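Local coordinates for AA9 family lytic polysaccharide monooxygenase B (Heterobasidion irregulare TC 32-1, PDB 5NNS), which cleaves crystalline and amorphous polysaccharides by copper-dependent oxidation of their glycosidic bonds, giving C1-oxidised products, at residues Ser27-Glu32 with Glu169-Ile174; Ser143-Asn148 with Gly180-Ala185; Gly3-Ser8 with Arg31-Tyr36. All coordinates share one frame; numbering follows the deposited sequence.

Interaction 1 of 3, residues Ser27-Glu32 with Glu169-Ile174; sequences STIQRE and ECAQLI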
# COMPACT_ATOMS: atom_id res chain seq x y z
N SER A 27 12.17 13.40 -9.42
CA SER A 27 10.95 13.44 -10.20
C SER A 27 10.41 12.02 -10.35
O SER A 27 11.11 11.14 -10.85
CB SER A 27 11.20 14.07 -11.57
OG SER A 27 9.98 14.48 -12.16
N THR A 28 9.19 11.81 -9.89
CA THR A 28 8.60 10.47 -9.88
C THR A 28 7.08 10.53 -9.78
O THR A 28 6.51 11.53 -9.35
CB THR A 28 9.17 9.61 -8.73
OG1 THR A 28 8.39 8.42 -8.57
CG2 THR A 28 9.18 10.38 -7.40
N ILE A 29 6.44 9.43 -10.16
CA ILE A 29 5.01 9.24 -9.89
C ILE A 29 4.73 9.03 -8.39
O ILE A 29 3.60 9.21 -7.94
CB ILE A 29 4.39 8.09 -10.71
CG1 ILE A 29 5.03 6.72 -10.38
CG2 ILE A 29 4.48 8.39 -12.20
CD1 ILE A 29 4.20 5.55 -10.87
N GLN A 30 5.77 8.65 -7.65
CA GLN A 30 5.65 8.28 -6.25
C GLN A 30 5.69 9.50 -5.32
O GLN A 30 6.43 10.45 -5.58
CB GLN A 30 6.76 7.32 -5.87
CG GLN A 30 6.41 6.40 -4.72
CD GLN A 30 7.53 5.46 -4.35
OE1 GLN A 30 8.70 5.85 -4.35
NE2 GLN A 30 7.17 4.23 -4.02
N ARG A 31 4.91 9.45 -4.24
CA ARG A 31 4.97 10.46 -3.18
C ARG A 31 6.24 10.28 -2.36
O ARG A 31 6.76 9.16 -2.24
CB ARG A 31 3.73 10.38 -2.27
CG ARG A 31 2.43 10.83 -2.91
CD ARG A 31 2.53 12.24 -3.48
NE ARG A 31 1.23 12.88 -3.65
CZ ARG A 31 0.57 13.55 -2.70
NH1 ARG A 31 1.05 13.67 -1.46
NH2 ARG A 31 -0.61 14.09 -2.99
N GLU A 32 6.73 11.39 -1.81
CA GLU A 32 8.00 11.40 -1.08
C GLU A 32 7.91 10.54 0.17
O GLU A 32 6.98 10.70 0.96
CB GLU A 32 8.38 12.83 -0.70
CG GLU A 32 9.54 12.97 0.29
CD GLU A 32 9.92 14.42 0.55
OE1 GLU A 32 9.37 15.33 -0.11
OE2 GLU A 32 10.78 14.66 1.42
N GLU A 169 3.74 3.10 0.76
CA GLU A 169 4.11 4.09 -0.26
C GLU A 169 2.93 4.36 -1.18
O GLU A 169 2.03 3.52 -1.31
CB GLU A 169 5.32 3.63 -1.08
CG GLU A 169 6.67 3.93 -0.44
CD GLU A 169 7.04 2.97 0.67
OE1 GLU A 169 6.90 1.74 0.48
OE2 GLU A 169 7.50 3.45 1.74
N CYS A 170 2.95 5.53 -1.81
CA CYS A 170 1.88 5.99 -2.70
C CYS A 170 2.42 6.39 -4.07
O CYS A 170 3.51 6.95 -4.16
CB CYS A 170 1.18 7.20 -2.09
SG CYS A 170 0.17 6.78 -0.66
N ALA A 171 1.64 6.11 -5.11
CA ALA A 171 1.93 6.53 -6.48
C ALA A 171 0.70 7.21 -7.06
O ALA A 171 -0.43 6.78 -6.80
CB ALA A 171 2.32 5.33 -7.32
N GLN A 172 0.91 8.27 -7.85
CA GLN A 172 -0.20 8.98 -8.50
C GLN A 172 -0.53 8.34 -9.85
O GLN A 172 0.36 8.09 -10.65
CB GLN A 172 0.13 10.47 -8.69
CG GLN A 172 0.27 11.22 -7.38
CD GLN A 172 0.36 12.74 -7.52
OE1 GLN A 172 0.61 13.43 -6.54
NE2 GLN A 172 0.14 13.26 -8.72
N LEU A 173 -1.82 8.07 -10.08
CA LEU A 173 -2.29 7.53 -11.35
C LEU A 173 -3.34 8.45 -11.98
O LEU A 173 -4.03 9.19 -11.28
CB LEU A 173 -2.92 6.15 -11.17
CG LEU A 173 -2.13 5.05 -10.46
CD1 LEU A 173 -3.01 3.82 -10.35
CD2 LEU A 173 -0.83 4.74 -11.18
N ILE A 174 -3.44 8.38 -13.30
CA ILE A 174 -4.59 8.85 -14.04
C ILE A 174 -5.24 7.60 -14.63
O ILE A 174 -4.67 6.95 -15.49
CB ILE A 174 -4.21 9.86 -15.15
CG1 ILE A 174 -3.53 11.09 -14.54
CG2 ILE A 174 -5.45 10.29 -15.94
CD1 ILE A 174 -2.86 12.02 -15.54
O HOH W 1 4.85 7.32 -0.63

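Interaction 2 of 3, residues Ser143-Asn148 with Gly180-Ala185; sequences SLAAGN and GATPPA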
# COMPACT_ATOMS: atom_id res chain seq x y z
N SER A 143 -13.75 -2.27 -13.76
CA SER A 143 -14.92 -1.40 -13.71
C SER A 143 -14.71 0.01 -13.14
O SER A 143 -15.61 0.85 -13.24
CB SER A 143 -16.01 -2.08 -12.88
OG SER A 143 -15.58 -2.23 -11.53
N LEU A 144 -13.54 0.27 -12.55
CA LEU A 144 -13.31 1.50 -11.78
C LEU A 144 -13.59 2.75 -12.62
O LEU A 144 -13.21 2.82 -13.79
CB LEU A 144 -11.87 1.54 -11.26
CG LEU A 144 -11.41 2.72 -10.41
CD1 LEU A 144 -12.22 2.82 -9.13
CD2 LEU A 144 -9.93 2.60 -10.08
N ALA A 145 -14.27 3.73 -12.02
CA ALA A 145 -14.59 4.99 -12.70
C ALA A 145 -13.31 5.73 -13.07
O ALA A 145 -12.38 5.79 -12.27
CB ALA A 145 -15.46 5.87 -11.81
N ALA A 146 -13.27 6.28 -14.28
CA ALA A 146 -12.12 7.08 -14.73
C ALA A 146 -11.90 8.25 -13.77
O ALA A 146 -12.86 8.82 -13.23
CB ALA A 146 -12.32 7.59 -16.15
N GLY A 147 -10.64 8.58 -13.53
CA GLY A 147 -10.29 9.68 -12.65
C GLY A 147 -8.87 9.64 -12.16
O GLY A 147 -8.06 8.81 -12.60
N ASN A 148 -8.57 10.56 -11.24
CA ASN A 148 -7.26 10.69 -10.64
C ASN A 148 -7.27 9.94 -9.31
O ASN A 148 -8.14 10.19 -8.46
CB ASN A 148 -6.95 12.17 -10.42
CG ASN A 148 -7.07 12.98 -11.70
OD1 ASN A 148 -6.53 12.60 -12.74
ND2 ASN A 148 -7.78 14.11 -11.62
N GLY A 180 -17.35 3.24 -14.92
CA GLY A 180 -17.99 4.15 -13.97
C GLY A 180 -18.30 3.66 -12.56
O GLY A 180 -19.01 4.35 -11.82
N ALA A 181 -17.77 2.51 -12.17
CA ALA A 181 -18.05 1.94 -10.85
C ALA A 181 -17.19 2.62 -9.78
O ALA A 181 -16.02 2.93 -10.01
CB ALA A 181 -17.81 0.44 -10.86
N THR A 182 -17.81 2.87 -8.62
CA THR A 182 -17.11 3.38 -7.43
C THR A 182 -17.43 2.46 -6.25
O THR A 182 -18.54 1.94 -6.17
CB THR A 182 -17.58 4.80 -7.06
OG1 THR A 182 -19.00 4.81 -6.93
CG2 THR A 182 -17.16 5.81 -8.12
N PRO A 183 -16.48 2.26 -5.32
CA PRO A 183 -16.80 1.41 -4.18
C PRO A 183 -17.89 2.01 -3.29
O PRO A 183 -17.86 3.22 -3.05
CB PRO A 183 -15.47 1.30 -3.40
CG PRO A 183 -14.47 2.12 -4.13
CD PRO A 183 -15.18 2.95 -5.15
N PRO A 184 -18.85 1.19 -2.81
CA PRO A 184 -19.82 1.68 -1.81
C PRO A 184 -19.15 2.16 -0.52
O PRO A 184 -18.00 1.80 -0.23
CB PRO A 184 -20.70 0.45 -1.53
CG PRO A 184 -20.50 -0.48 -2.68
CD PRO A 184 -19.11 -0.21 -3.20
N ALA A 185 -19.87 2.98 0.25
CA ALA A 185 -19.35 3.60 1.46
C ALA A 185 -18.76 2.62 2.49
O ALA A 185 -17.81 2.96 3.16
CB ALA A 185 -20.44 4.45 2.12
O HOH W 2 -15.05 4.77 -16.00

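Interaction 3 of 3, residues Gly3-Ser8 with Arg31-Tyr36; sequences GVLAYS and REWDTY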
# COMPACT_ATOMS: atom_id res chain seq x y z
N GLY A 3 11.08 -0.27 1.15
CA GLY A 3 9.81 0.19 0.61
C GLY A 3 9.79 -0.02 -0.88
O GLY A 3 10.68 -0.68 -1.43
N VAL A 4 8.78 0.55 -1.52
CA VAL A 4 8.61 0.46 -2.97
C VAL A 4 9.59 1.43 -3.64
O VAL A 4 9.47 2.66 -3.48
CB VAL A 4 7.17 0.77 -3.39
CG1 VAL A 4 7.03 0.73 -4.92
CG2 VAL A 4 6.19 -0.20 -2.72
N LEU A 5 10.54 0.87 -4.38
CA LEU A 5 11.57 1.64 -5.08
C LEU A 5 11.19 2.02 -6.50
O LEU A 5 11.66 3.03 -7.02
CB LEU A 5 12.88 0.84 -5.12
CG LEU A 5 13.45 0.37 -3.78
CD1 LEU A 5 14.72 -0.41 -4.07
CD2 LEU A 5 13.70 1.53 -2.83
N ALA A 6 10.34 1.21 -7.14
CA ALA A 6 9.95 1.44 -8.53
C ALA A 6 8.65 0.72 -8.86
O ALA A 6 8.16 -0.10 -8.08
CB ALA A 6 11.06 0.97 -9.47
N TYR A 7 8.09 1.04 -10.03
CA TYR A 7 6.87 0.41 -10.52
C TYR A 7 7.02 -0.03 -11.98
O TYR A 7 7.84 0.51 -12.72
CB TYR A 7 5.68 1.37 -10.43
CG TYR A 7 5.39 1.89 -9.04
CD1 TYR A 7 6.04 3.02 -8.56
CD2 TYR A 7 4.46 1.26 -8.22
CE1 TYR A 7 5.77 3.50 -7.28
CE2 TYR A 7 4.19 1.74 -6.95
CZ TYR A 7 4.85 2.86 -6.48
OH TYR A 7 4.60 3.34 -5.23
N SER A 8 6.22 -1.04 -12.35
CA SER A 8 5.88 -1.32 -13.74
C SER A 8 4.36 -1.30 -13.80
O SER A 8 3.70 -2.14 -13.18
CB SER A 8 6.44 -2.67 -14.20
OG SER A 8 6.07 -2.96 -15.54
N ARG A 31 4.91 9.45 -4.24
CA ARG A 31 4.97 10.46 -3.18
C ARG A 31 6.24 10.28 -2.36
O ARG A 31 6.76 9.16 -2.24
CB ARG A 31 3.73 10.38 -2.27
CG ARG A 31 2.43 10.83 -2.91
CD ARG A 31 2.53 12.24 -3.48
NE ARG A 31 1.23 12.88 -3.65
CZ ARG A 31 0.57 13.55 -2.70
NH1 ARG A 31 1.05 13.67 -1.46
NH2 ARG A 31 -0.61 14.09 -2.99
N GLU A 32 6.73 11.39 -1.81
CA GLU A 32 8.00 11.40 -1.08
C GLU A 32 7.91 10.54 0.17
O GLU A 32 6.98 10.70 0.96
CB GLU A 32 8.38 12.83 -0.70
CG GLU A 32 9.54 12.97 0.29
CD GLU A 32 9.92 14.42 0.55
OE1 GLU A 32 9.37 15.33 -0.11
OE2 GLU A 32 10.78 14.66 1.42
N TRP A 33 8.86 9.64 0.34
CA TRP A 33 9.04 8.90 1.59
C TRP A 33 10.53 8.93 1.92
O TRP A 33 11.36 8.62 1.08
CB TRP A 33 8.48 7.48 1.48
CG TRP A 33 9.07 6.60 0.39
CD1 TRP A 33 8.86 6.70 -0.95
CD2 TRP A 33 9.94 5.48 0.57
NE1 TRP A 33 9.55 5.71 -1.62
CE2 TRP A 33 10.22 4.95 -0.70
CE3 TRP A 33 10.51 4.87 1.70
CZ2 TRP A 33 11.06 3.84 -0.89
CZ3 TRP A 33 11.35 3.76 1.52
CH2 TRP A 33 11.60 3.26 0.23
N ASP A 34 10.85 9.30 3.16
CA ASP A 34 12.20 9.74 3.52
C ASP A 34 13.15 8.73 4.17
O ASP A 34 14.36 8.98 4.21
CB ASP A 34 12.10 10.98 4.41
CG ASP A 34 11.39 12.14 3.72
OD1 ASP A 34 11.66 12.38 2.53
OD2 ASP A 34 10.56 12.81 4.37
N THR A 35 12.63 7.60 4.63
CA THR A 35 13.44 6.59 5.31
C THR A 35 12.89 5.20 5.09
O THR A 35 11.73 5.03 4.72
CB THR A 35 13.49 6.85 6.82
OG1 THR A 35 14.25 5.82 7.46
CG2 THR A 35 12.08 6.88 7.41
N TYR A 36 13.74 4.20 5.35
CA TYR A 36 13.35 2.79 5.30
C TYR A 36 12.54 2.32 6.52
O TYR A 36 12.04 1.20 6.51
CB TYR A 36 14.61 1.92 5.21
CG TYR A 36 15.13 1.65 3.82
CD1 TYR A 36 14.87 2.51 2.75
CD2 TYR A 36 15.91 0.53 3.57
CE1 TYR A 36 15.37 2.25 1.48
CE2 TYR A 36 16.40 0.26 2.31
CZ TYR A 36 16.13 1.13 1.27
OH TYR A 36 16.62 0.86 0.02

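Interaction 1 of 3, residues Ser27-Glu32 with Glu169-Ile174
Arg31 and Gln172 meet through matching first torsions: in each, CG sits beside the backbone N and anti to the carbonyl carbon, chi1 -70° in Arg31 and -65° in Gln172. The arginine then bends at chi2 while the glutamine runs on extended, and Arg31 NE donates to Gln172 OE1 at 3.0 Å, on a lone pair in the amide plane. Guanidinium and amide are turned 64° apart. Gln30 and Ala171 form a single antiparallel bridge as a non-hydrogen-bonded pair, with CA atoms 4.1 Å apart. It is flanked by two backbone bonds, Gln172 N to Ile29 O and Arg31 N to Cys170 O, each 2.9 Å. A water links Arg31 O to Cys170 N. Cys170 CB packs 3.9 Å from Arg31 CG, while its SG is tied to Cys49. On the opposite face of the strand, Ile29 CD1 lies 4.0 Å from Ala171 CB. Thr28 OG1 accepts from Gln30 N in an ST turn, shaping the loop as it reaches strand 165-176. The NH1 of Arg31 donates to Gly53 O and its NH2 to Cys96 O and Ala99 O, so this buried guanidinium is met by neutral carbonyl oxygens, whose dipoles would probably offset its charge.

Interaction 2 of 3, residues Ser143-Asn148 with Gly180-Ala185
The methyl of Ala181 lies alongside Ser143, where CB lies 3.5 Å from Ser143 OG and 3.3 Å from Ser143 O. The serine hydroxyl oxygen occupies the crowded position between its own backbone N and carbonyl carbon (chi1 64°), and Ser143 CB also touches the Ala181 methyl. Ala145, two residues on, points its side chain at the other segment: its CB is 3.7 Å from Gly180 C and 3.5 Å from Ala181 O, with Thr182 CG2 more loosely placed, 4.1 Å from the same Ala145 CB. Leu144, between them, starts off away from the partner, CG anti to the backbone N (chi1 -179°), yet its CD1 comes back to 3.9 Å from Ala181 O. Beyond the contact Leu144 packs on Phe107 of strand 106-116. The contact joins the lead-in to strand 147-157 with the loop that leaves strand 165-176, two strands that lie side by side, antiparallel, in one sheet of the AA9 beta sandwich. Here Ala181 both gives and receives in the pattern of a parallel bridge with Leu144: Ala181 N donates to Ser143 O at 2.9 Å, and Ala145 N donates to Ala181 O at 2.8 Å. The bridge is a single one, and the chain beyond it diverges as Thr182 leads into Pro183, whose ring packs on Trp223 and Phe107. Gly180 has a positive phi of 64°, which favours glycine, and its N-H is taken by a water that also accepts from Ala146 N and makes a weak bond to Leu144 O.

Interaction 3 of 3, residues Gly3-Ser8 with Arg31-Tyr36
The backbone at Gly3 is nearly fully stretched (phi 169°, psi -170°) and runs beside the indole of Trp33, with Gly3 CA 6.4 Å from Tyr36 CA. Gly3 CA sits 3.6 Å from Trp33 CH2, and a side chain here would strike the ring, since a beta carbon would clash with that same Trp33 CH2. The carbonyl of Val4 comes in next, its O 3.3 Å from Trp33 CZ2, while accepting a hydrogen bond from Gln30 NE2. Trp33 CG is lodged between its own backbone N and carbonyl carbon (chi1 58°), on the side facing the strand. Leu5 meets the indole at its edge, near the ring plane, with CD2 4.0 Å from Trp33 CZ2. The same methyl lies 4.1 Å from Tyr36 OH, so Leu5 CD2 touches both aromatic residues. The ring's N-H goes to Gln30 OE1, and Glu169 packs against the indole too. An alanine in place of Trp33 would probably open a gap beside Gly3 and Leu5 and cost Gln30 OE1 one of its donors. Within the strand, Val4 CG1 sits over one face of the Tyr7 ring, offset toward the rim, and Leu5 and Ala6 together face Tyr74 in a classic beta bulge. The side chain of Tyr36 comes within about 4 Å of that of His1 and about 3 Å of that of Tyr20, a cellulose-binding residue. The Tyr36 end of the contact thus lies beside the copper site of an AA9 monooxygenase, where the N-terminal His1 and His80 form the histidine brace.

In the fold
Interactions 1 and 3, their centres about 9 Å apart, share Arg31 and Glu32, so the loop between strands 12-15 and 63-66 lies against strand 165-176 and then against strand 4-9. Gln30 links them: its NE2, besides bonding Val4 O, lies 3.0 Å from Tyr7 OH. Glu169 of interaction 1 also reaches Val4 N, and its side chain is about 11 Å from the copper ion, whereas interaction 3 adjoins the copper ligand His1 through Tyr36. Interaction 2 lies away from the annotated sites, about 20 Å from interaction 1 and about 26 Å from interaction 3, centre to centre. Strands 147-157 and 165-176 connect it to interaction 1, and its Asn148 OD1 packs 3.8 Å from Ile174 CG1.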